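HD domain protein (Enterococcus faecalis, PDB 4LRL) probably hydrolyses deoxyribonucleoside triphosphates as an allosterically regulated HD-domain enzyme, caught here with dGTP and dTTP bound. Local coordinates at residues 83-88 / 216-221; 228-233 / 245-250; 261-266 / 396-401. One frame throughout, in Å; residues are numbered along the deposited sequence. Where two conformers were deposited one is given.

Contact 1 (83-88 / 216-221)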
loop_
_atom_site.group_PDB
_atom_site.type_symbol
_atom_site.label_atom_id
_atom_site.label_comp_id
_atom_site.label_asym_id
_atom_site.label_seq_id
_atom_site.Cartn_x
_atom_site.Cartn_y
_atom_site.Cartn_z
ATOM N N ALA C 83 -9.234 13.168 7.305
ATOM C CA ALA C 83 -9.363 12.859 8.738
ATOM C C ALA C 83 -10.762 13.096 9.334
ATOM O O ALA C 83 -10.893 13.786 10.357
ATOM C CB ALA C 83 -8.306 13.626 9.540
ATOM N N GLU C 84 -11.789 12.495 8.722
ATOM C CA GLU C 84 -13.189 12.730 9.134
ATOM C C GLU C 84 -13.752 11.562 9.937
ATOM O O GLU C 84 -14.948 11.538 10.261
ATOM C CB GLU C 84 -14.095 13.004 7.917
ATOM C CG GLU C 84 -13.845 14.327 7.194
ATOM C CD GLU C 84 -14.469 15.542 7.890
ATOM O OE1 GLU C 84 -14.757 15.461 9.103
ATOM O OE2 GLU C 84 -14.670 16.585 7.217
ATOM N N HIS C 85 -12.887 10.599 10.268
ATOM C CA HIS C 85 -13.258 9.413 11.051
ATOM C C HIS C 85 -13.711 9.758 12.472
ATOM O O HIS C 85 -13.228 10.718 13.067
ATOM C CB HIS C 85 -12.114 8.377 11.080
ATOM C CG HIS C 85 -10.814 8.905 11.612
ATOM N ND1 HIS C 85 -10.085 9.884 10.969
ATOM C CD2 HIS C 85 -10.093 8.561 12.713
ATOM C CE1 HIS C 85 -8.983 10.129 11.657
ATOM N NE2 HIS C 85 -8.966 9.345 12.721
ATOM N N SER C 86 -14.641 8.970 13.000
ATOM C CA SER C 86 -15.245 9.259 14.294
ATOM C C SER C 86 -14.530 8.565 15.451
ATOM O O SER C 86 -13.707 7.655 15.252
ATOM C CB SER C 86 -16.696 8.810 14.302
ATOM O OG SER C 86 -16.757 7.391 14.290
ATOM N N ARG C 87 -14.874 8.988 16.657
ATOM C CA ARG C 87 -14.386 8.335 17.864
ATOM C C ARG C 87 -15.004 6.942 18.007
ATOM O O ARG C 87 -14.481 6.091 18.738
ATOM C CB ARG C 87 -14.701 9.179 19.100
ATOM C CG ARG C 87 -13.942 10.482 19.167
ATOM C CD ARG C 87 -14.062 11.114 20.567
ATOM N NE ARG C 87 -13.216 12.301 20.660
ATOM C CZ ARG C 87 -11.921 12.282 20.950
ATOM N NH1 ARG C 87 -11.297 11.134 21.210
ATOM N NH2 ARG C 87 -11.250 13.418 20.983
ATOM N N PHE C 88 -16.113 6.720 17.311
ATOM C CA PHE C 88 -16.759 5.412 17.316
ATOM C C PHE C 88 -15.876 4.361 16.643
ATOM O O PHE C 88 -15.632 3.288 17.209
ATOM C CB PHE C 88 -18.123 5.493 16.638
ATOM C CG PHE C 88 -18.857 4.170 16.553
ATOM C CD1 PHE C 88 -19.668 3.738 17.602
ATOM C CD2 PHE C 88 -18.774 3.382 15.399
ATOM C CE1 PHE C 88 -20.359 2.536 17.526
ATOM C CE2 PHE C 88 -19.468 2.174 15.316
ATOM C CZ PHE C 88 -20.261 1.753 16.384
ATOM N N ALA C 216 -3.179 7.706 10.727
ATOM C CA ALA C 216 -2.337 7.631 9.538
ATOM C C ALA C 216 -3.144 7.205 8.324
ATOM O O ALA C 216 -2.976 7.776 7.239
ATOM C CB ALA C 216 -1.162 6.678 9.754
ATOM N N TYR C 217 -4.021 6.213 8.518
ATOM C CA TYR C 217 -4.807 5.661 7.431
ATOM C C TYR C 217 -5.684 6.735 6.796
ATOM O O TYR C 217 -5.758 6.832 5.569
ATOM C CB TYR C 217 -5.655 4.462 7.894
ATOM C CG TYR C 217 -6.381 3.754 6.756
ATOM C CD1 TYR C 217 -5.782 2.700 6.066
ATOM C CD2 TYR C 217 -7.661 4.158 6.356
ATOM C CE1 TYR C 217 -6.442 2.054 4.999
ATOM C CE2 TYR C 217 -8.327 3.531 5.308
ATOM C CZ TYR C 217 -7.711 2.480 4.626
ATOM O OH TYR C 217 -8.370 1.862 3.585
ATOM N N PHE C 218 -6.333 7.549 7.629
ATOM C CA PHE C 218 -7.268 8.579 7.134
ATOM C C PHE C 218 -6.618 9.895 6.691
ATOM O O PHE C 218 -7.078 10.514 5.733
ATOM C CB PHE C 218 -8.398 8.828 8.139
ATOM C CG PHE C 218 -9.394 7.703 8.202
ATOM C CD1 PHE C 218 -9.230 6.657 9.100
ATOM C CD2 PHE C 218 -10.485 7.676 7.346
ATOM C CE1 PHE C 218 -10.134 5.611 9.154
ATOM C CE2 PHE C 218 -11.402 6.619 7.403
ATOM C CZ PHE C 218 -11.215 5.586 8.306
ATOM N N THR C 219 -5.556 10.322 7.366
ATOM C CA THR C 219 -4.845 11.515 6.908
ATOM C C THR C 219 -4.119 11.256 5.588
ATOM O O THR C 219 -3.936 12.174 4.795
ATOM C CB THR C 219 -3.836 12.042 7.946
ATOM O OG1 THR C 219 -2.879 11.022 8.236
ATOM C CG2 THR C 219 -4.538 12.474 9.229
ATOM N N GLY C 220 -3.722 10.004 5.354
ATOM C CA GLY C 220 -2.978 9.631 4.146
ATOM C C GLY C 220 -1.464 9.715 4.287
ATOM O O GLY C 220 -0.749 9.660 3.294
ATOM N N THR C 221 -0.977 9.855 5.523
ATOM C CA THR C 221 0.456 9.774 5.818
ATOM C C THR C 221 0.858 8.299 5.880
ATOM O O THR C 221 1.364 7.816 6.890
ATOM C CB THR C 221 0.844 10.501 7.141
ATOM O OG1 THR C 221 0.305 9.796 8.259
ATOM C CG2 THR C 221 0.323 11.922 7.172
#

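Contact 2 (228-233 / 245-250)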
loop_
_atom_site.group_PDB
_atom_site.type_symbol
_atom_site.label_atom_id
_atom_site.label_comp_id
_atom_site.label_asym_id
_atom_site.label_seq_id
_atom_site.Cartn_x
_atom_site.Cartn_y
_atom_site.Cartn_z
ATOM N N LEU C 228 1.541 -3.724 13.149
ATOM C CA LEU C 228 0.752 -4.305 14.238
ATOM C C LEU C 228 1.001 -5.802 14.413
ATOM O O LEU C 228 1.181 -6.274 15.539
ATOM C CB LEU C 228 -0.749 -4.045 14.035
ATOM C CG LEU C 228 -1.698 -4.610 15.101
ATOM C CD1 LEU C 228 -1.370 -4.078 16.490
ATOM C CD2 LEU C 228 -3.146 -4.334 14.756
ATOM N N THR C 229 1.008 -6.532 13.297
ATOM C CA THR C 229 1.208 -7.982 13.306
ATOM C C THR C 229 2.542 -8.413 13.924
ATOM O O THR C 229 2.600 -9.438 14.602
ATOM C CB THR C 229 1.023 -8.605 11.906
ATOM O OG1 THR C 229 -0.346 -8.481 11.513
ATOM C CG2 THR C 229 1.374 -10.093 11.914
ATOM N N ARG C 230 3.609 -7.646 13.703
ATOM C CA ARG C 230 4.873 -8.024 14.321
ATOM C C ARG C 230 4.886 -7.737 15.815
ATOM O O ARG C 230 5.465 -8.504 16.582
ATOM C CB ARG C 230 6.109 -7.428 13.631
ATOM C CG ARG C 230 7.469 -7.983 14.200
ATOM C CD ARG C 230 7.567 -9.522 14.233
ATOM N NE ARG C 230 8.774 -9.984 14.926
ATOM C CZ ARG C 230 9.078 -11.259 15.184
ATOM N NH1 ARG C 230 8.274 -12.248 14.808
ATOM N NH2 ARG C 230 10.200 -11.543 15.829
ATOM N N ILE C 231 4.218 -6.669 16.233
ATOM C CA ILE C 231 4.101 -6.391 17.661
ATOM C C ILE C 231 3.262 -7.469 18.338
ATOM O O ILE C 231 3.598 -7.930 19.426
ATOM C CB ILE C 231 3.577 -4.965 17.954
ATOM C CG1 ILE C 231 4.570 -3.935 17.396
ATOM C CG2 ILE C 231 3.370 -4.770 19.485
ATOM C CD1 ILE C 231 4.266 -2.524 17.749
ATOM N N LEU C 232 2.199 -7.903 17.667
ATOM C CA LEU C 232 1.364 -8.964 18.208
ATOM C C LEU C 232 2.089 -10.300 18.322
ATOM O O LEU C 232 1.722 -11.136 19.140
ATOM C CB LEU C 232 0.073 -9.112 17.397
ATOM C CG LEU C 232 -0.899 -7.925 17.508
ATOM C CD1 LEU C 232 -2.170 -8.181 16.725
ATOM C CD2 LEU C 232 -1.216 -7.597 18.951
ATOM N N ARG C 233 3.136 -10.493 17.521
ATOM C CA ARG C 233 3.890 -11.742 17.551
ATOM C C ARG C 233 4.863 -11.820 18.736
ATOM O O ARG C 233 5.301 -12.903 19.105
ATOM C CB ARG C 233 4.652 -11.934 16.236
ATOM C CG ARG C 233 5.094 -13.370 15.961
ATOM C CD ARG C 233 3.987 -14.187 15.321
ATOM N NE ARG C 233 4.247 -15.623 15.387
ATOM C CZ ARG C 233 3.532 -16.549 14.743
ATOM N NH1 ARG C 233 2.514 -16.193 13.966
ATOM N NH2 ARG C 233 3.843 -17.838 14.870
ATOM N N ALA C 245 8.993 -9.474 23.619
ATOM C CA ALA C 245 10.159 -10.325 23.418
ATOM C C ALA C 245 11.274 -9.510 22.773
ATOM O O ALA C 245 11.024 -8.728 21.839
ATOM C CB ALA C 245 9.797 -11.532 22.559
ATOM N N MET C 246 12.493 -9.681 23.286
ATOM C CA MET C 246 13.671 -8.958 22.786
ATOM C C MET C 246 13.895 -9.142 21.282
ATOM O O MET C 246 14.431 -8.253 20.621
ATOM C CB MET C 246 14.932 -9.348 23.580
ATOM C CG MET C 246 16.166 -8.487 23.306
ATOM S SD MET C 246 15.965 -6.723 23.691
ATOM C CE MET C 246 17.328 -6.060 22.743
ATOM N N ASN C 247 13.473 -10.280 20.733
ATOM C CA ASN C 247 13.647 -10.521 19.296
ATOM C C ASN C 247 12.736 -9.653 18.410
ATOM O O ASN C 247 12.876 -9.642 17.197
ATOM C CB ASN C 247 13.521 -12.011 18.943
ATOM C CG ASN C 247 12.127 -12.556 19.186
ATOM O OD1 ASN C 247 11.298 -12.588 18.285
ATOM N ND2 ASN C 247 11.861 -12.975 20.411
ATOM N N GLY C 248 11.818 -8.919 19.032
ATOM C CA GLY C 248 10.941 -8.005 18.313
ATOM C C GLY C 248 11.219 -6.532 18.556
ATOM O O GLY C 248 10.368 -5.690 18.269
ATOM N N MET C 249 12.411 -6.218 19.065
ATOM C CA MET C 249 12.780 -4.834 19.387
ATOM C C MET C 249 12.592 -3.848 18.212
ATOM O O MET C 249 12.076 -2.747 18.399
ATOM C CB MET C 249 14.230 -4.759 19.893
ATOM C CG MET C 249 14.713 -3.311 20.027
ATOM S SD MET C 249 16.487 -3.034 20.103
ATOM C CE MET C 249 17.128 -3.920 18.675
ATOM N N HIS C 250 13.030 -4.240 17.016
ATOM C CA HIS C 250 12.948 -3.350 15.849
ATOM C C HIS C 250 11.510 -2.962 15.519
ATOM O O HIS C 250 11.250 -1.826 15.138
ATOM C CB HIS C 250 13.635 -3.952 14.625
ATOM C CG HIS C 250 15.111 -4.170 14.798
ATOM N ND1 HIS C 250 15.982 -3.155 15.139
ATOM C CD2 HIS C 250 15.868 -5.284 14.652
ATOM C CE1 HIS C 250 17.212 -3.639 15.201
ATOM N NE2 HIS C 250 17.168 -4.928 14.917
#

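Contact 3 (261-266 / 396-401). With TTP (thymidine-5'-triphosphate), chain S.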
loop_
_atom_site.group_PDB
_atom_site.type_symbol
_atom_site.label_atom_id
_atom_site.label_comp_id
_atom_site.label_asym_id
_atom_site.label_seq_id
_atom_site.Cartn_x
_atom_site.Cartn_y
_atom_site.Cartn_z
ATOM N N GLN C 261 6.687 10.591 14.252
ATOM C CA GLN C 261 6.337 11.240 12.975
ATOM C C GLN C 261 4.881 11.697 12.866
ATOM O O GLN C 261 4.628 12.767 12.295
ATOM C CB GLN C 261 6.846 10.489 11.727
ATOM C CG GLN C 261 6.384 9.064 11.563
ATOM C CD GLN C 261 7.289 8.245 10.640
ATOM O OE1 GLN C 261 8.208 8.769 10.001
ATOM N NE2 GLN C 261 7.028 6.936 10.576
ATOM N N MET C 262 3.943 10.937 13.451
ATOM C CA MET C 262 2.540 11.379 13.547
ATOM C C MET C 262 2.406 12.693 14.357
ATOM O O MET C 262 1.749 13.633 13.899
ATOM C CB MET C 262 1.630 10.290 14.128
ATOM C CG MET C 262 1.281 9.121 13.188
ATOM S SD MET C 262 0.455 9.559 11.622
ATOM C CE MET C 262 -0.980 10.401 12.302
ATOM N N TYR C 263 3.027 12.748 15.543
ATOM C CA TYR C 263 3.073 13.969 16.370
ATOM C C TYR C 263 3.509 15.180 15.562
ATOM O O TYR C 263 2.740 16.135 15.426
ATOM C CB TYR C 263 4.035 13.818 17.552
ATOM C CG TYR C 263 3.546 12.973 18.715
ATOM C CD1 TYR C 263 2.651 11.918 18.522
ATOM C CD2 TYR C 263 4.023 13.201 20.008
ATOM C CE1 TYR C 263 2.216 11.135 19.580
ATOM C CE2 TYR C 263 3.597 12.414 21.081
ATOM C CZ TYR C 263 2.687 11.383 20.850
ATOM O OH TYR C 263 2.256 10.586 21.887
ATOM N N VAL C 264 4.734 15.119 15.018
ATOM C CA VAL C 264 5.360 16.254 14.330
ATOM C C VAL C 264 4.682 16.653 13.019
ATOM O O VAL C 264 4.630 17.839 12.695
ATOM C CB VAL C 264 6.904 16.080 14.107
ATOM C CG1 VAL C 264 7.639 16.016 15.431
ATOM C CG2 VAL C 264 7.229 14.860 13.250
ATOM N N GLN C 265 4.155 15.676 12.285
ATOM C CA GLN C 265 3.594 15.911 10.957
ATOM C C GLN C 265 2.100 16.181 10.993
ATOM O O GLN C 265 1.585 16.927 10.156
ATOM C CB GLN C 265 3.874 14.729 10.030
ATOM C CG GLN C 265 5.311 14.671 9.541
ATOM C CD GLN C 265 5.742 13.278 9.080
ATOM O OE1 GLN C 265 4.913 12.440 8.706
ATOM N NE2 GLN C 265 7.058 13.030 9.103
ATOM N N VAL C 266 1.408 15.572 11.949
ATOM C CA VAL C 266 -0.048 15.661 11.981
ATOM C C VAL C 266 -0.577 16.407 13.211
ATOM O O VAL C 266 -1.077 17.525 13.083
ATOM C CB VAL C 266 -0.709 14.265 11.833
ATOM C CG1 VAL C 266 -2.242 14.347 11.974
ATOM C CG2 VAL C 266 -0.307 13.648 10.505
ATOM N N TYR C 396 -0.892 14.764 23.650
ATOM C CA TYR C 396 0.029 13.764 23.117
ATOM C C TYR C 396 1.364 13.802 23.868
ATOM O O TYR C 396 2.164 14.719 23.694
ATOM C CB TYR C 396 0.211 13.957 21.609
ATOM C CG TYR C 396 -1.092 13.856 20.849
ATOM C CD1 TYR C 396 -1.642 12.612 20.539
ATOM C CD2 TYR C 396 -1.790 14.998 20.462
ATOM C CE1 TYR C 396 -2.842 12.507 19.856
ATOM C CE2 TYR C 396 -2.995 14.903 19.775
ATOM C CZ TYR C 396 -3.513 13.652 19.476
ATOM O OH TYR C 396 -4.705 13.538 18.805
ATOM N N ASP C 397 1.578 12.804 24.722
ATOM C CA ASP C 397 2.782 12.709 25.544
ATOM C C ASP C 397 3.935 12.007 24.815
ATOM O O ASP C 397 3.726 11.031 24.091
ATOM C CB ASP C 397 2.463 11.987 26.856
ATOM C CG ASP C 397 2.079 10.531 26.651
ATOM O OD1 ASP C 397 1.177 10.242 25.833
ATOM O OD2 ASP C 397 2.683 9.667 27.313
ATOM N N PHE C 398 5.148 12.519 25.009
ATOM C CA PHE C 398 6.348 11.919 24.427
ATOM C C PHE C 398 6.827 10.742 25.263
ATOM O O PHE C 398 6.512 10.653 26.454
ATOM C CB PHE C 398 7.468 12.953 24.319
ATOM C CG PHE C 398 7.278 13.934 23.204
ATOM C CD1 PHE C 398 7.616 13.594 21.896
ATOM C CD2 PHE C 398 6.762 15.199 23.455
ATOM C CE1 PHE C 398 7.446 14.502 20.854
ATOM C CE2 PHE C 398 6.585 16.115 22.418
ATOM C CZ PHE C 398 6.928 15.764 21.117
ATOM N N TYR C 399 7.588 9.845 24.638
ATOM C CA TYR C 399 8.193 8.739 25.366
ATOM C C TYR C 399 9.386 9.218 26.206
ATOM O O TYR C 399 10.434 9.559 25.665
ATOM C CB TYR C 399 8.589 7.592 24.421
ATOM C CG TYR C 399 9.065 6.363 25.159
ATOM C CD1 TYR C 399 8.262 5.764 26.132
ATOM C CD2 TYR C 399 10.318 5.805 24.904
ATOM C CE1 TYR C 399 8.695 4.638 26.842
ATOM C CE2 TYR C 399 10.761 4.674 25.600
ATOM C CZ TYR C 399 9.942 4.098 26.574
ATOM O OH TYR C 399 10.356 2.987 27.281
ATOM N N ARG C 400 9.200 9.266 27.524
ATOM C CA ARG C 400 10.271 9.632 28.456
ATOM C C ARG C 400 10.342 8.627 29.607
ATOM O O ARG C 400 9.773 8.863 30.675
ATOM C CB ARG C 400 10.082 11.050 29.002
ATOM C CG ARG C 400 11.332 11.581 29.695
ATOM C CD ARG C 400 11.042 12.670 30.719
ATOM N NE ARG C 400 10.397 13.829 30.109
ATOM C CZ ARG C 400 10.492 15.073 30.563
ATOM N NH1 ARG C 400 9.861 16.048 29.926
ATOM N NH2 ARG C 400 11.218 15.349 31.641
ATOM N N PRO C 401 11.035 7.495 29.391
ATOM C CA PRO C 401 11.093 6.449 30.404
ATOM C C PRO C 401 11.802 6.891 31.681
ATOM O O PRO C 401 12.948 7.343 31.639
ATOM C CB PRO C 401 11.868 5.321 29.711
ATOM C CG PRO C 401 12.604 5.981 28.600
ATOM C CD PRO C 401 11.724 7.096 28.150
HETATM P PA TTP S . 1.491 22.145 4.065
HETATM O O1A TTP S . 0.706 23.183 3.308
HETATM O O2A TTP S . 1.519 22.192 5.568
HETATM O O3A TTP S . 3.031 22.087 3.564
HETATM P PB TTP S . 3.606 22.166 2.041
HETATM O O1B TTP S . 2.813 21.227 1.162
HETATM O O2B TTP S . 5.094 21.906 2.114
HETATM O O3B TTP S . 3.345 23.688 1.507
HETATM P PG TTP S . 3.086 25.055 2.366
HETATM O O1G TTP S . 3.549 26.142 1.411
HETATM O O2G TTP S . 3.934 24.919 3.620
HETATM O O3G TTP S . 1.599 25.133 2.626
HETATM O "O5'" TTP S . 0.916 20.706 3.645
HETATM C "C5'" TTP S . -0.032 20.525 2.592
HETATM C "C4'" TTP S . -0.631 19.129 2.692
HETATM O "O4'" TTP S . 0.418 18.183 2.928
HETATM C "C3'" TTP S . -1.610 19.030 3.851
HETATM O "O3'" TTP S . -2.806 18.359 3.471
HETATM C "C2'" TTP S . -0.918 18.167 4.880
HETATM C "C1'" TTP S . 0.137 17.406 4.094
HETATM N N1 TTP S . 1.329 17.209 4.923
HETATM C C2 TTP S . 1.882 15.900 5.099
HETATM O O2 TTP S . 1.366 14.899 4.540
HETATM N N3 TTP S . 2.977 15.736 5.873
HETATM C C4 TTP S . 3.547 16.795 6.482
HETATM O O4 TTP S . 4.562 16.605 7.193
HETATM C C5 TTP S . 3.019 18.089 6.324
HETATM C C5M TTP S . 3.637 19.299 6.995
HETATM C C6 TTP S . 1.892 18.272 5.531
#

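Contact 1 (83-88 / 216-221)
H85 lies over one face of the F218 ring, the main meeting point between loop 83-86 and the last turn of helix 206-219. Followed outward, the imidazole side chain begins with CB almost exactly above the centre of the phenyl ring: H85 CB is 3.8 Å from the F218 centroid and only 6° off the ring normal, a CH-pi contact. The turn of chi1 (57°), which sets CG between the backbone N and the carbonyl carbon, then lays the imidazole toward the root of F218. H85 CG is 3.7 Å from F218 CD1, while ND1 has slid past the rim to 3.5 Å from F218 CB; CE1 follows it at 3.8 Å from the same F218 CB. The two planes are close to parallel (15°), but centroids 4.6 Å apart leave the imidazole mostly beyond the phenyl rim. At the tip, NE2 leaves F218 behind and hydrogen-bonds D215 OD1, one turn back on the F218 helix. The contact borders the metal site of the HD domain: helix 206-219 carries the nickel ligand D207, and the loop with H85 leads into helix 87-108, which supplies H90. S86 caps that helix, its OG accepting a weak bond from F88 N. Beyond the ring pair, the methyls A83 CB and T219 CG2 touch at 4.0 Å, and T219 OG1 is turned back to bond D215 O. G220, with positive phi, ends the helix just after T219. The F218 face opposite H85 receives CD2 of Y217, and F218 of the second subunit meets the same side chain with its ring plane steeply inclined, bringing the contact to a subunit interface.

Contact 2 (228-233 / 245-250)
R230, midway along the short helix 228-234, faces the turn around N247 and G248, where G248 N bonds back to A245 O (2.9 Å) and G248 takes the N-cap position of helix 249-267. The arginine chain starts with CG anti to the backbone N (chi1 -173°), bends at chi2, and runs extended from there, which brings the guanidinium to the turn. NH2 does the touching: R230 NH2 is 2.9 Å from N247 OD1, reached obliquely to the guanidinium plane, and 3.6 Å from the backbone O of N247, which lies at the edge and in that plane. The arginine and asparagine side chains cross at about a right angle, their flat groups 65° apart. G248 CA adds a looser contact, 4.4 Å from R230 NH2. Y47 of the third subunit engages R230 in a cation-pi interaction, so the arginine serves a subunit boundary as well as its own chain. The turn follows strand 241-245, paired antiparallel with 235-238, so helix 228-234 leads through this hairpin into helix 249-267; through the backbone A245 bonds V234 and M246 bonds M413 of strand 411-413, and L232 packs on helix 87-108.

Contact 3 (261-266 / 396-401)
Y263 reaches from helix 249-267 against the extended run Y396-D397-F398. Its hydroxyl donates to a backbone carbonyl, Y263 OH to D397 O at 2.7 Å, arriving 38° above the carbonyl plane. The Y263 ring takes Y396 CB over one face, 3.9 Å from its centroid, as a CH-pi contact. Its CD2 edge points at the face of F398, a T-shaped pair with centroids 5.3 Å apart and planes at 63°; CD2 of Y263 comes to 3.8 Å from F398 CE1. The three rings form an aromatic cluster. Outside them, R259 bonds both partners, through NE to Y263 OH and through NH2 to D397 O. The D397 carboxylate forms a salt bridge with R208 through OD1 and takes a bond from Q203 NE2 at OD2, while the Y396 ring stacks on Y267. Further along the same helix, Q265 lies against thymidine triphosphate, CG 3.1 Å from TTP O4, and its NE2 bonds D254 of the fourth subunit. The Y263 hydroxyl thus both donates and accepts, the D397 carbonyl takes two donors, and the salt bridge to R208 would probably keep the D397 carboxylate ionised.

How the contacts relate
Contacts 1 and 3, with centres about 17 Å apart, touch directly: T221 OG1 is 3.4 Å from M262 SD, and T219 CG2 is 4.0 Å from V266 CG1. Both also approach L73, a dATP-binding residue in another structure of this protein, whose side chain lies about 4 Å from those of H85 and Y396. The Y396 side chain is about 9 Å from the nickel ion. Contact 2 stands apart, about 20 Å from contact 3 and 25 Å from contact 1 between centres, but shares helix 249-267 with contact 3. The tetramer closes the gap: R233 of the fourth subunit bonds the thymidine triphosphate beside Q265, and V264 packs on H250 of that subunit.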